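Long-range contact in peptidyl tryptophan dihydroxylase (Pseudomonas putida, PDB 7CTQ), which probably uses its bound FAD as a flavoprotein monooxygenase to dihydroxylate a peptidyl tryptophan during biogenesis of a tryptophylquinone cofactor: residues A[58-72]-A[87-101]. Sequence-based numbering, arbitrary orientation. Where two conformers were deposited one is given.
With FAD (flavin-adenine dinucleotide), chain C.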
loop_
_atom_site.group_PDB
_atom_site.type_symbol
_atom_site.label_atom_id
_atom_site.label_comp_id
_atom_site.label_asym_id
_atom_site.label_seq_id
_atom_site.Cartn_x
_atom_site.Cartn_y
_atom_site.Cartn_z
ATOM N N GLY A 58 0.666 -9.256 -12.699
ATOM C CA GLY A 58 0.518 -10.663 -12.990
ATOM C C GLY A 58 -0.395 -11.429 -12.061
ATOM O O GLY A 58 -0.300 -12.659 -12.011
ATOM N N LEU A 59 -1.268 -10.745 -11.322
ATOM C CA LEU A 59 -2.277 -11.388 -10.489
ATOM C C LEU A 59 -3.679 -11.252 -11.073
ATOM O O LEU A 59 -4.661 -11.520 -10.374
ATOM C CB LEU A 59 -2.248 -10.810 -9.069
ATOM C CG LEU A 59 -0.876 -10.676 -8.404
ATOM C CD1 LEU A 59 -0.988 -9.975 -7.054
ATOM C CD2 LEU A 59 -0.224 -12.038 -8.249
ATOM N N GLY A 60 -3.795 -10.842 -12.337
ATOM C CA GLY A 60 -5.099 -10.600 -12.932
ATOM C C GLY A 60 -5.946 -11.841 -13.133
ATOM O O GLY A 60 -7.154 -11.722 -13.352
ATOM N N GLY A 61 -5.346 -13.031 -13.087
ATOM C CA GLY A 61 -6.147 -14.243 -13.164
ATOM C C GLY A 61 -6.962 -14.463 -11.905
ATOM O O GLY A 61 -8.138 -14.837 -11.966
ATOM N N ALA A 62 -6.349 -14.222 -10.752
ATOM C CA ALA A 62 -6.922 -14.248 -9.419
ATOM C C ALA A 62 -7.977 -13.195 -9.214
ATOM O O ALA A 62 -8.410 -12.980 -8.078
ATOM C CB ALA A 62 -5.807 -14.065 -8.388
ATOM N N LEU A 63 -8.416 -12.532 -10.282
ATOM C CA LEU A 63 -9.013 -11.214 -10.162
ATOM C C LEU A 63 -10.510 -11.208 -10.427
ATOM O O LEU A 63 -11.288 -10.812 -9.555
ATOM C CB LEU A 63 -8.340 -10.247 -11.127
ATOM C CG LEU A 63 -8.603 -8.797 -10.789
ATOM C CD1 LEU A 63 -7.769 -8.522 -9.584
ATOM C CD2 LEU A 63 -8.145 -7.937 -11.898
ATOM N N ARG A 64 -10.926 -11.613 -11.629
ATOM C CA ARG A 64 -12.258 -11.280 -12.114
ATOM C C ARG A 64 -13.345 -12.209 -11.585
ATOM O O ARG A 64 -14.520 -11.826 -11.593
ATOM C CB ARG A 64 -12.263 -11.273 -13.644
ATOM C CG ARG A 64 -13.242 -10.274 -14.225
ATOM C CD ARG A 64 -13.034 -8.895 -13.615
ATOM N NE ARG A 64 -13.998 -7.926 -14.124
ATOM C CZ ARG A 64 -13.672 -6.753 -14.656
ATOM N NH1 ARG A 64 -14.623 -5.938 -15.092
ATOM N NH2 ARG A 64 -12.397 -6.397 -14.748
ATOM N N GLN A 65 -12.994 -13.409 -11.129
ATOM C CA GLN A 65 -13.961 -14.253 -10.439
ATOM C C GLN A 65 -14.084 -13.893 -8.964
ATOM O O GLN A 65 -14.989 -14.393 -8.285
ATOM C CB GLN A 65 -13.590 -15.732 -10.591
ATOM C CG GLN A 65 -13.088 -16.126 -11.978
ATOM C CD GLN A 65 -11.679 -15.628 -12.257
ATOM O OE1 GLN A 65 -10.804 -15.699 -11.394
ATOM N NE2 GLN A 65 -11.462 -15.096 -13.457
ATOM N N ALA A 66 -13.189 -13.037 -8.466
ATOM C CA ALA A 66 -13.267 -12.473 -7.129
ATOM C C ALA A 66 -13.858 -11.071 -7.106
ATOM O O ALA A 66 -14.327 -10.630 -6.051
ATOM C CB ALA A 66 -11.872 -12.432 -6.494
ATOM N N ALA A 67 -13.842 -10.365 -8.235
ATOM C CA ALA A 67 -14.337 -9.000 -8.335
ATOM C C ALA A 67 -15.662 -8.975 -9.084
ATOM O O ALA A 67 -15.819 -9.644 -10.110
ATOM C CB ALA A 67 -13.326 -8.099 -9.046
ATOM N N MET A 68 -16.608 -8.184 -8.578
ATOM C CA MET A 68 -17.928 -8.080 -9.171
ATOM C C MET A 68 -18.380 -6.626 -9.191
ATOM O O MET A 68 -18.203 -5.907 -8.196
ATOM C CB MET A 68 -18.951 -8.933 -8.408
ATOM C CG MET A 68 -18.724 -8.991 -6.906
ATOM S SD MET A 68 -19.113 -10.608 -6.204
ATOM C CE MET A 68 -17.563 -11.468 -6.440
ATOM N N PRO A 69 -18.957 -6.168 -10.301
ATOM C CA PRO A 69 -19.413 -4.776 -10.375
ATOM C C PRO A 69 -20.549 -4.520 -9.398
ATOM O O PRO A 69 -21.273 -5.432 -8.990
ATOM C CB PRO A 69 -19.889 -4.627 -11.826
ATOM C CG PRO A 69 -19.303 -5.807 -12.561
ATOM C CD PRO A 69 -19.210 -6.906 -11.549
ATOM N N ALA A 70 -20.695 -3.249 -9.021
ATOM C CA ALA A 70 -21.724 -2.875 -8.062
ATOM C C ALA A 70 -21.869 -1.366 -8.038
ATOM O O ALA A 70 -20.877 -0.640 -8.140
ATOM C CB ALA A 70 -21.394 -3.381 -6.652
ATOM N N THR A 71 -23.106 -0.911 -7.884
ATOM C CA THR A 71 -23.376 0.494 -7.630
ATOM C C THR A 71 -22.834 0.894 -6.254
ATOM O O THR A 71 -22.410 0.053 -5.454
ATOM C CB THR A 71 -24.876 0.761 -7.707
ATOM O OG1 THR A 71 -25.152 2.069 -7.195
ATOM C CG2 THR A 71 -25.639 -0.276 -6.883
ATOM N N ARG A 72 -22.870 2.199 -5.970
ATOM C CA ARG A 72 -22.265 2.709 -4.738
ATOM C C ARG A 72 -22.812 4.092 -4.399
ATOM O O ARG A 72 -22.444 5.075 -5.049
ATOM C CB ARG A 72 -20.753 2.755 -4.878
ATOM C CG ARG A 72 -20.068 3.407 -3.707
ATOM C CD ARG A 72 -18.595 3.210 -3.823
ATOM N NE ARG A 72 -18.288 1.878 -4.325
ATOM C CZ ARG A 72 -17.054 1.436 -4.533
ATOM N NH1 ARG A 72 -16.853 0.206 -4.990
ATOM N NH2 ARG A 72 -16.020 2.227 -4.284
ATOM N N PHE A 87 -15.853 -1.450 -8.234
ATOM C CA PHE A 87 -16.190 -2.850 -8.047
ATOM C C PHE A 87 -16.089 -3.203 -6.568
ATOM O O PHE A 87 -15.778 -2.361 -5.717
ATOM C CB PHE A 87 -15.268 -3.738 -8.895
ATOM C CG PHE A 87 -15.325 -3.446 -10.377
ATOM C CD1 PHE A 87 -15.878 -4.363 -11.258
ATOM C CD2 PHE A 87 -14.818 -2.258 -10.888
ATOM C CE1 PHE A 87 -15.933 -4.094 -12.614
ATOM C CE2 PHE A 87 -14.874 -1.984 -12.240
ATOM C CZ PHE A 87 -15.430 -2.903 -13.104
ATOM N N LEU A 88 -16.375 -4.465 -6.265
ATOM C CA LEU A 88 -16.169 -5.021 -4.940
ATOM C C LEU A 88 -15.260 -6.224 -5.081
ATOM O O LEU A 88 -15.382 -6.993 -6.036
ATOM C CB LEU A 88 -17.489 -5.438 -4.267
ATOM C CG LEU A 88 -18.755 -4.618 -4.528
ATOM C CD1 LEU A 88 -19.932 -5.216 -3.768
ATOM C CD2 LEU A 88 -18.578 -3.144 -4.175
ATOM N N LEU A 89 -14.334 -6.379 -4.145
ATOM C CA LEU A 89 -13.378 -7.475 -4.190
ATOM C C LEU A 89 -13.608 -8.365 -2.983
ATOM O O LEU A 89 -13.521 -7.901 -1.844
ATOM C CB LEU A 89 -11.939 -6.963 -4.206
ATOM C CG LEU A 89 -10.952 -8.125 -4.266
ATOM C CD1 LEU A 89 -10.875 -8.692 -5.678
ATOM C CD2 LEU A 89 -9.593 -7.700 -3.768
ATOM N N ASP A 90 -13.892 -9.638 -3.224
ATOM C CA ASP A 90 -14.099 -10.571 -2.126
ATOM C C ASP A 90 -12.751 -11.214 -1.817
ATOM O O ASP A 90 -12.253 -12.045 -2.586
ATOM C CB ASP A 90 -15.182 -11.590 -2.474
ATOM C CG ASP A 90 -15.054 -12.871 -1.677
ATOM O OD1 ASP A 90 -14.697 -12.813 -0.482
ATOM O OD2 ASP A 90 -15.319 -13.937 -2.241
ATOM N N ARG A 91 -12.157 -10.803 -0.692
ATOM C CA ARG A 91 -10.822 -11.253 -0.319
ATOM C C ARG A 91 -10.754 -12.755 -0.102
ATOM O O ARG A 91 -9.672 -13.337 -0.240
ATOM C CB ARG A 91 -10.362 -10.517 0.940
ATOM C CG ARG A 91 -10.168 -9.023 0.725
ATOM C CD ARG A 91 -9.176 -8.774 -0.396
ATOM N NE ARG A 91 -7.901 -9.438 -0.143
ATOM C CZ ARG A 91 -6.852 -8.842 0.414
ATOM N NH1 ARG A 91 -6.930 -7.566 0.766
ATOM N NH2 ARG A 91 -5.725 -9.517 0.616
ATOM N N GLN A 92 -11.877 -13.393 0.235
ATOM C CA GLN A 92 -11.913 -14.851 0.293
ATOM C C GLN A 92 -11.572 -15.452 -1.067
ATOM O O GLN A 92 -10.614 -16.224 -1.198
ATOM C CB GLN A 92 -13.289 -15.328 0.764
ATOM C CG GLN A 92 -13.863 -14.565 1.951
ATOM C CD GLN A 92 -15.347 -14.838 2.152
ATOM O OE1 GLN A 92 -16.182 -13.943 1.999
ATOM N NE2 GLN A 92 -15.681 -16.079 2.491
ATOM N N ARG A 93 -12.357 -15.102 -2.096
ATOM C CA ARG A 93 -12.041 -15.531 -3.457
ATOM C C ARG A 93 -10.646 -15.082 -3.861
ATOM O O ARG A 93 -9.872 -15.869 -4.419
ATOM C CB ARG A 93 -13.063 -14.984 -4.456
ATOM C CG ARG A 93 -14.179 -15.937 -4.901
ATOM C CD ARG A 93 -14.995 -16.358 -3.696
ATOM N NE ARG A 93 -16.378 -16.720 -3.978
ATOM C CZ ARG A 93 -16.986 -17.783 -3.464
ATOM N NH1 ARG A 93 -16.333 -18.599 -2.645
ATOM N NH2 ARG A 93 -18.251 -18.027 -3.768
ATOM N N PHE A 94 -10.303 -13.826 -3.565
ATOM C CA PHE A 94 -9.060 -13.230 -4.050
ATOM C C PHE A 94 -7.834 -13.999 -3.564
ATOM O O PHE A 94 -7.005 -14.443 -4.366
ATOM C CB PHE A 94 -8.995 -11.770 -3.605
ATOM C CG PHE A 94 -7.960 -10.963 -4.321
ATOM C CD1 PHE A 94 -8.018 -10.796 -5.696
ATOM C CD2 PHE A 94 -6.934 -10.359 -3.621
ATOM C CE1 PHE A 94 -7.066 -10.041 -6.357
ATOM C CE2 PHE A 94 -5.976 -9.604 -4.278
ATOM C CZ PHE A 94 -6.044 -9.445 -5.644
ATOM N N ASP A 95 -7.700 -14.158 -2.245
ATOM C CA ASP A 95 -6.486 -14.762 -1.697
ATOM C C ASP A 95 -6.366 -16.226 -2.101
ATOM O O ASP A 95 -5.269 -16.699 -2.424
ATOM C CB ASP A 95 -6.455 -14.617 -0.174
ATOM C CG ASP A 95 -6.762 -13.198 0.285
ATOM O OD1 ASP A 95 -6.451 -12.248 -0.468
ATOM O OD2 ASP A 95 -7.316 -13.033 1.394
ATOM N N ARG A 96 -7.479 -16.963 -2.081
ATOM C CA ARG A 96 -7.467 -18.325 -2.601
ATOM C C ARG A 96 -7.099 -18.335 -4.077
ATOM O O ARG A 96 -6.415 -19.249 -4.551
ATOM C CB ARG A 96 -8.825 -18.990 -2.373
ATOM C CG ARG A 96 -9.069 -19.494 -0.951
ATOM C CD ARG A 96 -10.330 -20.367 -0.876
ATOM N NE ARG A 96 -11.538 -19.600 -0.562
ATOM C CZ ARG A 96 -12.547 -19.402 -1.410
ATOM N NH1 ARG A 96 -12.503 -19.912 -2.635
ATOM N NH2 ARG A 96 -13.605 -18.689 -1.033
ATOM N N ALA A 97 -7.506 -17.310 -4.811
ATOM C CA ALA A 97 -7.176 -17.258 -6.225
ATOM C C ALA A 97 -5.739 -16.816 -6.488
ATOM O O ALA A 97 -5.184 -17.156 -7.537
ATOM C CB ALA A 97 -8.139 -16.308 -6.925
ATOM N N LEU A 98 -5.136 -16.042 -5.573
ATOM C CA LEU A 98 -3.751 -15.615 -5.749
ATOM C C LEU A 98 -2.807 -16.803 -5.857
ATOM O O LEU A 98 -1.792 -16.727 -6.558
ATOM C CB LEU A 98 -3.321 -14.706 -4.597
ATOM C CG LEU A 98 -3.785 -13.242 -4.629
ATOM C CD1 LEU A 98 -3.389 -12.499 -3.352
ATOM C CD2 LEU A 98 -3.256 -12.518 -5.864
ATOM N N ARG A 99 -3.127 -17.909 -5.185
ATOM C CA ARG A 99 -2.222 -19.054 -5.193
ATOM C C ARG A 99 -2.119 -19.678 -6.582
ATOM O O ARG A 99 -1.066 -20.223 -6.933
ATOM C CB ARG A 99 -2.685 -20.094 -4.173
ATOM C CG ARG A 99 -3.542 -19.528 -3.049
ATOM C CD ARG A 99 -2.782 -18.508 -2.226
ATOM N NE ARG A 99 -2.233 -19.103 -1.013
ATOM C CZ ARG A 99 -2.949 -19.374 0.076
ATOM N NH1 ARG A 99 -4.247 -19.099 0.102
ATOM N NH2 ARG A 99 -2.369 -19.917 1.140
ATOM N N ASP A 100 -3.192 -19.612 -7.380
ATOM C CA ASP A 100 -3.152 -20.146 -8.741
ATOM C C ASP A 100 -2.148 -19.384 -9.594
ATOM O O ASP A 100 -1.346 -19.985 -10.322
ATOM C CB ASP A 100 -4.540 -20.081 -9.390
ATOM C CG ASP A 100 -5.609 -20.784 -8.575
ATOM O OD1 ASP A 100 -5.248 -21.472 -7.593
ATOM O OD2 ASP A 100 -6.811 -20.633 -8.903
ATOM N N ASP A 101 -2.184 -18.052 -9.520
ATOM C CA ASP A 101 -1.257 -17.240 -10.298
ATOM C C ASP A 101 0.184 -17.490 -9.884
ATOM O O ASP A 101 1.092 -17.420 -10.719
ATOM C CB ASP A 101 -1.607 -15.763 -10.152
ATOM C CG ASP A 101 -3.056 -15.477 -10.486
ATOM O OD1 ASP A 101 -3.935 -16.196 -9.961
ATOM O OD2 ASP A 101 -3.315 -14.540 -11.276
HETATM P PA FAD C . -2.421 -9.048 3.183
HETATM O O1A FAD C . -3.322 -8.822 2.032
HETATM O O2A FAD C . -3.098 -8.835 4.529
HETATM O O5B FAD C . -1.740 -10.445 3.022
HETATM C C5B FAD C . -1.135 -11.120 4.142
HETATM C C4B FAD C . -1.286 -12.596 3.885
HETATM O O4B FAD C . -0.498 -13.328 4.851
HETATM C C3B FAD C . -2.713 -13.147 3.982
HETATM O O3B FAD C . -2.930 -14.131 2.974
HETATM C C2B FAD C . -2.762 -13.727 5.401
HETATM O O2B FAD C . -3.664 -14.825 5.532
HETATM C C1B FAD C . -1.327 -14.231 5.551
HETATM N N9A FAD C . -0.820 -14.385 6.907
HETATM C C8A FAD C . -1.032 -13.594 8.001
HETATM N N7A FAD C . -0.422 -13.993 9.091
HETATM C C5A FAD C . 0.213 -15.154 8.687
HETATM C C6A FAD C . 1.018 -16.087 9.371
HETATM N N6A FAD C . 1.336 -15.990 10.662
HETATM N N1A FAD C . 1.507 -17.145 8.671
HETATM C C2A FAD C . 1.196 -17.252 7.377
HETATM N N3A FAD C . 0.443 -16.432 6.634
HETATM C C4A FAD C . -0.018 -15.399 7.345
HETATM N N1 FAD C . -7.654 -1.999 0.323
HETATM C C2 FAD C . -8.372 -1.749 -0.813
HETATM O O2 FAD C . -7.849 -1.771 -1.929
HETATM N N3 FAD C . -9.721 -1.476 -0.725
HETATM C C4 FAD C . -10.465 -1.427 0.436
HETATM O O4 FAD C . -11.670 -1.185 0.389
HETATM C C4X FAD C . -9.698 -1.690 1.638
HETATM N N5 FAD C . -10.324 -1.656 2.785
HETATM C C5X FAD C . -9.592 -1.906 3.934
HETATM C C6 FAD C . -10.242 -1.866 5.168
HETATM C C7 FAD C . -9.548 -2.094 6.352
HETATM C C7M FAD C . -10.282 -2.046 7.666
HETATM C C8 FAD C . -8.171 -2.365 6.306
HETATM C C8M FAD C . -7.391 -2.626 7.567
HETATM C C9 FAD C . -7.520 -2.411 5.077
HETATM C C9A FAD C . -8.216 -2.178 3.897
HETATM N N10 FAD C . -7.583 -2.224 2.638
HETATM C C10 FAD C . -8.294 -1.966 1.483
HETATM C "C1'" FAD C . -6.141 -2.457 2.544
HETATM C "C2'" FAD C . -5.761 -3.847 2.060
HETATM O "O2'" FAD C . -6.437 -4.861 2.803
HETATM C "C3'" FAD C . -4.251 -4.009 2.221
HETATM O "O3'" FAD C . -3.634 -2.842 1.689
HETATM C "C4'" FAD C . -3.637 -5.225 1.535
HETATM O "O4'" FAD C . -4.451 -6.388 1.711
HETATM C "C5'" FAD C . -2.240 -5.481 2.049
HETATM O "O5'" FAD C . -1.635 -6.501 1.240
HETATM P P FAD C . -0.532 -7.436 1.820
HETATM O O1P FAD C . 0.629 -6.533 2.264
HETATM O O2P FAD C . -0.204 -8.525 0.859
HETATM O O3P FAD C . -1.207 -8.028 3.129
#
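Met68 and Leu88 form an antiparallel hydrogen-bonded pair, Met68 N giving to Leu88 O at 3.1 Å and Leu88 N to Met68 O at 3.0 Å. Beyond it, Asp90 N reaches Ala66 O in a nearly straight bond (174°), where strand 87-90 turns into the helix that Asp90 N-caps through Gln92 N. Residues 59-66, ahead of strand 67-69, lie along this helix: the methyls of Ala62 and Ala97 meet at 3.6 Å between CB atoms, and Leu63 CD1 comes to the edge of the Phe94 ring, 3.6 Å from CE1. A turn further on, Asp101 OD2 takes Ala62 N on its syn lone pair, at 3.1 Å, and Gly61 N more weakly. At the helix start Arg91 folds back (chi2 -57°, chi3 -56°), bringing its guanidinium to Asp95 and FAD together: NE and NH2 grip Asp95 OD1 side-on, NH2 holds FAD O1A at 2.9 Å, NH1 bonds FAD O4' and pairs with Glu44. A leucine in place of Arg91 would probably leave the FAD phosphate without this positive partner and Asp95 without its salt bridge. Strand pair and helix thus join the mixed sheet to the FAD pyrophosphate, Leu98 packing on a probable Rossmann-type GxGxxG motif.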